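Local atomic coordinates of CELA1 protein (Mycobacterium tuberculosis, PDB entry 1UP2), a protein that probably hydrolyses the beta-1,4-glucosidic bonds of cellulose as an endoglucanase of glycoside hydrolase family 6. Residues Thr74-Pro79 / Val117-Leu122; Tyr156-His161 / Leu187-Phe192. One frame throughout, in Å; residues are numbered along the deposited sequence.

Contact 1: Thr74-Pro79 / Val117-Leu122. With IFM (5-hydroxymethyl-3,4-dihydroxypiperidine), chain D; BGC (beta-D-glucopyranose), chain C.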
loop_
_atom_site.group_PDB
_atom_site.type_symbol
_atom_site.label_atom_id
_atom_site.label_comp_id
_atom_site.label_asym_id
_atom_site.label_seq_id
_atom_site.Cartn_x
_atom_site.Cartn_y
_atom_site.Cartn_z
ATOM N N THR A 74 -0.546 5.684 -1.652
ATOM C CA THR A 74 0.627 4.904 -1.314
ATOM C C THR A 74 1.884 5.610 -1.803
ATOM O O THR A 74 2.029 5.935 -3.015
ATOM C CB THR A 74 0.514 3.519 -1.947
ATOM O OG1 THR A 74 -0.651 2.855 -1.425
ATOM C CG2 THR A 74 1.712 2.618 -1.557
ATOM N N LEU A 75 2.793 5.841 -0.858
ATOM C CA LEU A 75 4.077 6.455 -1.129
ATOM C C LEU A 75 5.106 5.378 -1.381
ATOM O O LEU A 75 5.371 4.545 -0.522
ATOM C CB LEU A 75 4.474 7.376 0.029
ATOM C CG LEU A 75 3.514 8.535 0.325
ATOM C CD1 LEU A 75 4.157 9.436 1.393
ATOM C CD2 LEU A 75 3.101 9.346 -0.954
ATOM N N TYR A 76 5.684 5.376 -2.574
ATOM C CA TYR A 76 6.588 4.312 -3.009
ATOM C C TYR A 76 7.789 4.912 -3.749
ATOM O O TYR A 76 8.031 4.614 -4.917
ATOM C CB TYR A 76 5.816 3.292 -3.884
ATOM C CG TYR A 76 6.502 1.983 -4.142
ATOM C CD1 TYR A 76 7.131 1.251 -3.103
ATOM C CD2 TYR A 76 6.472 1.405 -5.426
ATOM C CE1 TYR A 76 7.768 0.044 -3.355
ATOM C CE2 TYR A 76 7.145 0.213 -5.684
ATOM C CZ TYR A 76 7.780 -0.467 -4.649
ATOM O OH TYR A 76 8.405 -1.681 -4.934
ATOM N N GLY A 77 8.525 5.789 -3.062
ATOM C CA GLY A 77 9.637 6.492 -3.661
ATOM C C GLY A 77 10.985 6.334 -2.948
ATOM O O GLY A 77 11.919 7.088 -3.252
ATOM N N ILE A 78 11.102 5.371 -2.039
ATOM C CA ILE A 78 12.304 5.258 -1.191
ATOM C C ILE A 78 13.547 5.007 -2.032
ATOM O O ILE A 78 13.479 4.281 -3.036
ATOM C CB ILE A 78 12.137 4.139 -0.142
ATOM C CG1 ILE A 78 13.063 4.325 1.063
ATOM C CG2 ILE A 78 12.350 2.753 -0.755
ATOM C CD1 ILE A 78 12.697 5.487 1.968
ATOM N N PRO A 79 14.671 5.626 -1.674
ATOM C CA PRO A 79 15.906 5.316 -2.377
ATOM C C PRO A 79 16.203 3.825 -2.300
ATOM O O PRO A 79 15.956 3.191 -1.277
ATOM C CB PRO A 79 16.952 6.172 -1.632
ATOM C CG PRO A 79 16.172 7.349 -1.160
ATOM C CD PRO A 79 14.865 6.734 -0.728
ATOM N N VAL A 117 2.839 4.316 3.931
ATOM C CA VAL A 117 4.217 4.738 3.774
ATOM C C VAL A 117 5.157 3.589 3.411
ATOM O O VAL A 117 5.494 2.749 4.241
ATOM C CB VAL A 117 4.754 5.456 5.042
ATOM C CG1 VAL A 117 6.164 5.985 4.791
ATOM C CG2 VAL A 117 3.832 6.567 5.459
ATOM N N GLU A 118 5.570 3.590 2.143
ATOM C CA GLU A 118 6.665 2.767 1.617
ATOM C C GLU A 118 6.560 1.254 1.810
ATOM O O GLU A 118 7.300 0.676 2.582
ATOM C CB GLU A 118 8.026 3.279 2.154
ATOM C CG GLU A 118 8.323 4.706 1.740
ATOM C CD GLU A 118 8.493 4.892 0.244
ATOM O OE1 GLU A 118 8.772 3.893 -0.509
ATOM O OE2 GLU A 118 8.351 6.073 -0.179
ATOM N N PRO A 119 5.674 0.631 1.047
ATOM C CA PRO A 119 5.612 -0.827 0.957
ATOM C C PRO A 119 7.016 -1.398 0.858
ATOM O O PRO A 119 7.780 -0.954 0.014
ATOM C CB PRO A 119 4.837 -1.061 -0.363
ATOM C CG PRO A 119 3.883 0.064 -0.395
ATOM C CD PRO A 119 4.677 1.264 0.161
ATOM N N ASP A 120 7.320 -2.352 1.742
ATOM C CA ASP A 120 8.523 -3.160 1.725
ATOM C C ASP A 120 9.764 -2.469 2.320
ATOM O O ASP A 120 10.737 -3.149 2.568
ATOM C CB ASP A 120 8.928 -3.659 0.334
ATOM C CG ASP A 120 7.842 -4.413 -0.381
ATOM O OD1 ASP A 120 6.958 -4.993 0.277
ATOM O OD2 ASP A 120 7.818 -4.456 -1.611
ATOM N N ALA A 121 9.757 -1.148 2.506
ATOM C CA ALA A 121 11.002 -0.453 2.875
ATOM C C ALA A 121 11.622 -0.995 4.172
ATOM O O ALA A 121 12.802 -1.314 4.224
ATOM C CB ALA A 121 10.808 1.070 2.968
ATOM N N LEU A 122 10.851 -1.060 5.231
ATOM C CA LEU A 122 11.389 -1.569 6.487
ATOM C C LEU A 122 11.664 -3.068 6.392
ATOM O O LEU A 122 12.662 -3.555 6.927
ATOM C CB LEU A 122 10.431 -1.244 7.635
ATOM C CG LEU A 122 10.222 0.226 8.041
ATOM C CD1 LEU A 122 9.350 0.305 9.304
ATOM C CD2 LEU A 122 11.516 0.913 8.294
HETATM O O4 IFM D . 4.631 -3.170 -7.851
HETATM C C4 IFM D . 4.559 -3.874 -6.600
HETATM C C3 IFM D . 4.493 -5.330 -6.983
HETATM O O3 IFM D . 3.161 -5.653 -7.387
HETATM C C2 IFM D . 5.005 -6.232 -5.869
HETATM N N IFM D . 6.414 -5.984 -5.540
HETATM C C1 IFM D . 6.893 -4.622 -5.748
HETATM C C5 IFM D . 5.789 -3.545 -5.719
HETATM C C6 IFM D . 5.387 -3.184 -4.299
HETATM O O6 IFM D . 4.530 -4.129 -3.708
HETATM C C2 BGC C . 9.509 -8.787 -2.758
HETATM C C3 BGC C . 8.795 -7.452 -2.951
HETATM C C4 BGC C . 7.276 -7.631 -2.782
HETATM C C5 BGC C . 6.958 -8.339 -1.479
HETATM C C6 BGC C . 5.454 -8.638 -1.347
HETATM C C1 BGC C . 9.088 -9.391 -1.429
HETATM O O2 BGC C . 10.922 -8.692 -2.905
HETATM O O3 BGC C . 9.080 -6.939 -4.246
HETATM O O4 BGC C . 6.623 -6.376 -2.827
HETATM O O5 BGC C . 7.672 -9.571 -1.410
HETATM O O6 BGC C . 5.238 -9.184 -0.064
HETATM O O HOH W 1 9.693 -2.921 -3.001
#

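Contact 2: Tyr156-His161 / Leu187-Phe192. With BGC (beta-D-glucopyranose), chain C; IFM (5-hydroxymethyl-3,4-dihydroxypiperidine), chain B; IFM (5-hydroxymethyl-3,4-dihydroxypiperidine), chain D.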
loop_
_atom_site.group_PDB
_atom_site.type_symbol
_atom_site.label_atom_id
_atom_site.label_comp_id
_atom_site.label_asym_id
_atom_site.label_seq_id
_atom_site.Cartn_x
_atom_site.Cartn_y
_atom_site.Cartn_z
ATOM N N TYR A 156 -0.026 5.042 7.965
ATOM C CA TYR A 156 0.331 3.656 8.291
ATOM C C TYR A 156 1.690 3.330 7.645
ATOM O O TYR A 156 1.844 3.337 6.401
ATOM C CB TYR A 156 -0.740 2.679 7.794
ATOM C CG TYR A 156 -2.106 2.928 8.373
ATOM C CD1 TYR A 156 -2.942 3.876 7.806
ATOM C CD2 TYR A 156 -2.558 2.226 9.490
ATOM C CE1 TYR A 156 -4.189 4.135 8.325
ATOM C CE2 TYR A 156 -3.813 2.499 10.048
ATOM C CZ TYR A 156 -4.621 3.454 9.439
ATOM O OH TYR A 156 -5.870 3.755 9.948
ATOM N N VAL A 157 2.675 3.047 8.479
ATOM C CA VAL A 157 3.987 2.656 8.004
ATOM C C VAL A 157 3.947 1.211 7.554
ATOM O O VAL A 157 3.498 0.315 8.292
ATOM C CB VAL A 157 5.049 2.867 9.097
ATOM C CG1 VAL A 157 6.458 2.477 8.613
ATOM C CG2 VAL A 157 4.993 4.324 9.575
ATOM N N ASP A 158 4.466 0.938 6.368
ATOM C CA ASP A 158 4.456 -0.462 5.925
ATOM C C ASP A 158 5.362 -1.380 6.764
ATOM O O ASP A 158 6.492 -1.059 7.058
ATOM C CB ASP A 158 4.751 -0.634 4.479
ATOM C CG ASP A 158 4.446 -2.046 4.020
ATOM O OD1 ASP A 158 3.250 -2.346 3.911
ATOM O OD2 ASP A 158 5.333 -2.908 3.804
ATOM N N ALA A 159 4.836 -2.561 7.080
ATOM C CA ALA A 159 5.449 -3.471 8.032
ATOM C C ALA A 159 5.590 -4.915 7.476
ATOM O O ALA A 159 5.773 -5.847 8.238
ATOM C CB ALA A 159 4.608 -3.456 9.330
ATOM N N GLY A 160 5.538 -5.089 6.149
ATOM C CA GLY A 160 5.721 -6.404 5.544
ATOM C C GLY A 160 4.496 -7.282 5.731
ATOM O O GLY A 160 3.371 -6.837 5.537
ATOM N N HIS A 161 4.731 -8.531 6.132
ATOM C CA HIS A 161 3.689 -9.549 6.294
ATOM C C HIS A 161 4.148 -10.648 7.244
ATOM O O HIS A 161 5.293 -10.704 7.679
ATOM C CB HIS A 161 3.199 -10.139 4.936
ATOM C CG HIS A 161 4.270 -10.808 4.129
ATOM N ND1 HIS A 161 5.002 -11.882 4.595
ATOM C CD2 HIS A 161 4.706 -10.572 2.874
ATOM C CE1 HIS A 161 5.876 -12.239 3.671
ATOM N NE2 HIS A 161 5.720 -11.457 2.621
ATOM N N LEU A 187 -0.020 -4.121 6.460
ATOM C CA LEU A 187 0.376 -5.511 6.259
ATOM C C LEU A 187 -0.135 -6.101 4.951
ATOM O O LEU A 187 -1.156 -5.682 4.434
ATOM C CB LEU A 187 -0.174 -6.385 7.382
ATOM C CG LEU A 187 0.326 -6.188 8.811
ATOM C CD1 LEU A 187 -0.488 -7.128 9.743
ATOM C CD2 LEU A 187 1.864 -6.448 8.885
ATOM N N ASN A 188 0.600 -7.074 4.427
ATOM C CA ASN A 188 0.177 -7.874 3.263
ATOM C C ASN A 188 0.143 -7.117 1.938
ATOM O O ASN A 188 -0.474 -7.603 0.970
ATOM C CB ASN A 188 -1.237 -8.469 3.485
ATOM C CG ASN A 188 -1.386 -9.853 2.879
ATOM O OD1 ASN A 188 -0.430 -10.628 2.877
ATOM N ND2 ASN A 188 -2.595 -10.195 2.421
ATOM N N VAL A 189 0.784 -5.942 1.889
ATOM C CA VAL A 189 0.728 -5.114 0.683
ATOM C C VAL A 189 1.359 -5.866 -0.494
ATOM O O VAL A 189 2.523 -6.272 -0.432
ATOM C CB VAL A 189 1.398 -3.740 0.860
ATOM C CG1 VAL A 189 1.462 -2.990 -0.451
ATOM C CG2 VAL A 189 0.642 -2.916 1.874
ATOM N N SER A 190 0.548 -6.055 -1.533
ATOM C CA SER A 190 0.887 -6.769 -2.746
ATOM C C SER A 190 1.180 -8.236 -2.477
ATOM O O SER A 190 1.761 -8.904 -3.316
ATOM C CB SER A 190 2.089 -6.142 -3.479
ATOM O OG SER A 190 1.983 -4.733 -3.638
ATOM N N ASN A 191 0.781 -8.740 -1.324
ATOM C CA ASN A 191 0.899 -10.160 -1.059
ATOM C C ASN A 191 -0.481 -10.843 -0.961
ATOM O O ASN A 191 -1.492 -10.256 -1.349
ATOM C CB ASN A 191 1.861 -10.431 0.097
ATOM C CG ASN A 191 2.691 -11.703 -0.116
ATOM O OD1 ASN A 191 2.134 -12.820 -0.192
ATOM N ND2 ASN A 191 4.015 -11.552 -0.228
ATOM N N PHE A 192 -0.503 -12.089 -0.494
ATOM C CA PHE A 192 -1.624 -12.986 -0.678
ATOM C C PHE A 192 -1.995 -13.776 0.565
ATOM O O PHE A 192 -2.818 -14.670 0.471
ATOM C CB PHE A 192 -1.215 -13.968 -1.779
ATOM C CG PHE A 192 -0.749 -13.290 -3.035
ATOM C CD1 PHE A 192 0.590 -12.965 -3.200
ATOM C CD2 PHE A 192 -1.624 -13.005 -4.059
ATOM C CE1 PHE A 192 1.024 -12.330 -4.363
ATOM C CE2 PHE A 192 -1.180 -12.368 -5.215
ATOM C CZ PHE A 192 0.151 -12.038 -5.352
HETATM C C2 BGC C . 9.509 -8.787 -2.758
HETATM C C3 BGC C . 8.795 -7.452 -2.951
HETATM C C4 BGC C . 7.276 -7.631 -2.782
HETATM C C5 BGC C . 6.958 -8.339 -1.479
HETATM C C6 BGC C . 5.454 -8.638 -1.347
HETATM C C1 BGC C . 9.088 -9.391 -1.429
HETATM O O2 BGC C . 10.922 -8.692 -2.905
HETATM O O3 BGC C . 9.080 -6.939 -4.246
HETATM O O4 BGC C . 6.623 -6.376 -2.827
HETATM O O5 BGC C . 7.672 -9.571 -1.410
HETATM O O6 BGC C . 5.238 -9.184 -0.064
HETATM O O4 IFM B . 9.761 -10.636 -1.274
HETATM C C4 IFM B . 9.870 -11.112 0.075
HETATM C C3 IFM B . 8.758 -12.113 0.351
HETATM O O3 IFM B . 7.497 -11.432 0.376
HETATM C C2 IFM B . 8.960 -12.842 1.684
HETATM N N IFM B . 10.317 -13.360 1.841
HETATM C C1 IFM B . 11.393 -12.395 1.609
HETATM C C5 IFM B . 11.244 -11.756 0.232
HETATM C C6 IFM B . 12.287 -10.653 -0.025
HETATM O O6 IFM B . 13.588 -11.150 0.249
HETATM O O4 IFM D . 4.631 -3.170 -7.851
HETATM C C4 IFM D . 4.559 -3.874 -6.600
HETATM C C3 IFM D . 4.493 -5.330 -6.983
HETATM O O3 IFM D . 3.161 -5.653 -7.387
HETATM C C2 IFM D . 5.005 -6.232 -5.869
HETATM N N IFM D . 6.414 -5.984 -5.540
HETATM C C1 IFM D . 6.893 -4.622 -5.748
HETATM C C5 IFM D . 5.789 -3.545 -5.719
HETATM C C6 IFM D . 5.387 -3.184 -4.299
HETATM O O6 IFM D . 4.530 -4.129 -3.708
HETATM O O HOH W 2 2.633 -4.877 3.827
#

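Contact 1: Thr74-Pro79 / Val117-Leu122
The carboxylate of Glu118 reaches the backbone that follows Tyr76. OE2 takes the N-H of Gly77 at 2.9 Å through its syn lone pair, with an N-H...O angle of 164°, while OE1 receives a weak bond from Ile78 N and lies 3.4 Å from Ile78 CB. The chain of Glu118 bends at chi2 (-65°), which turns the carboxylate toward these amides; Tyr97 OH is also hydrogen-bonded to OE2, so the buried carboxyl group has several polar partners. Two methylenes let it reach Gly77 and Ile78 while Glu118 N stays bonded to Leu75 O at 2.8 Å. Pro119 follows with its CG 3.5 Å from Thr74 CG2, and its carbonyl O sits at the edge of the Tyr76 ring, near CE1. With CG anti to the backbone N (chi1 -166°), Tyr76 extends toward the sugars, and its OH donates to a water 2.6 Å away; that water donates in turn to Asp120 OD2, which accepts from glucose O4 at 2.6 Å. Behind them, Leu75 and Val117 form a parallel bridge between neighbouring strands. Loops leaving the C-terminal ends of parallel strands to line a sugar cleft are characteristic of the family 6 barrel.

Contact 2: Tyr156-His161 / Leu187-Phe192
The loops after strands 153-158 and 184-187 come together at the sugar-binding cleft, where His161 and Asn191 hold the two linked rings of one disaccharide-like inhibitor. His161 NE2 donates to O3 of the piperidine of chain B at 2.9 Å, nearly straight at 169° and in the plane of the imidazole; its other nitrogen, ND1, is bonded to Arg163 N. With CG between the backbone N and the carbonyl carbon (chi1 60°), the imidazole meets the Asn191 amide obliquely, their planes 69° apart. Asn191 ND2 donates an almost linear hydrogen bond to glucose O6 at 2.7 Å, while its OD1 accepts from Phe192 N, a grip that helps fix which way the amide faces. A type II turn runs from Asn188 to Asn191, at the C-terminal end of the parallel barrel sheet, where family 6 enzymes bind substrate. Asn188 N joins the two loops directly, donating to Gly160 O at 3.0 Å. Gly160, at positive phi, closes an Asx turn in which its N-H reaches Asp158 OD2 from above the carboxylate plane. A water joins Asp158 OD1, Gly160 O and Val189 N. Asp158 OD1, also bonded to Ser186 OG, touches Val189 CG2 at 3.4 Å, and Leu187 CD2 packs against Ala159 CB at 4.1 Å.

In the fold
Contact 1 and contact 2, with centres about 11 Å apart, join successive strands of one parallel sheet and meet at its middle, where strand 113-117 lies beside strand 153-158. Val117 N is 2.8 Å from Tyr156 O, a probable backbone hydrogen bond of the sheet. Further along, Asp158 OD2 lies 2.9 Å from Asp120 N, so the aspartate of contact 2 probably helps position the loop that carries Asp120. Both contacts touch the glucose and the chain D piperidine, which lies against Tyr76 while hydrogen-bonded to Ser190 OG; of the two, only contact 2 touches the chain B ring. Together they form adjoining parts of the cleft.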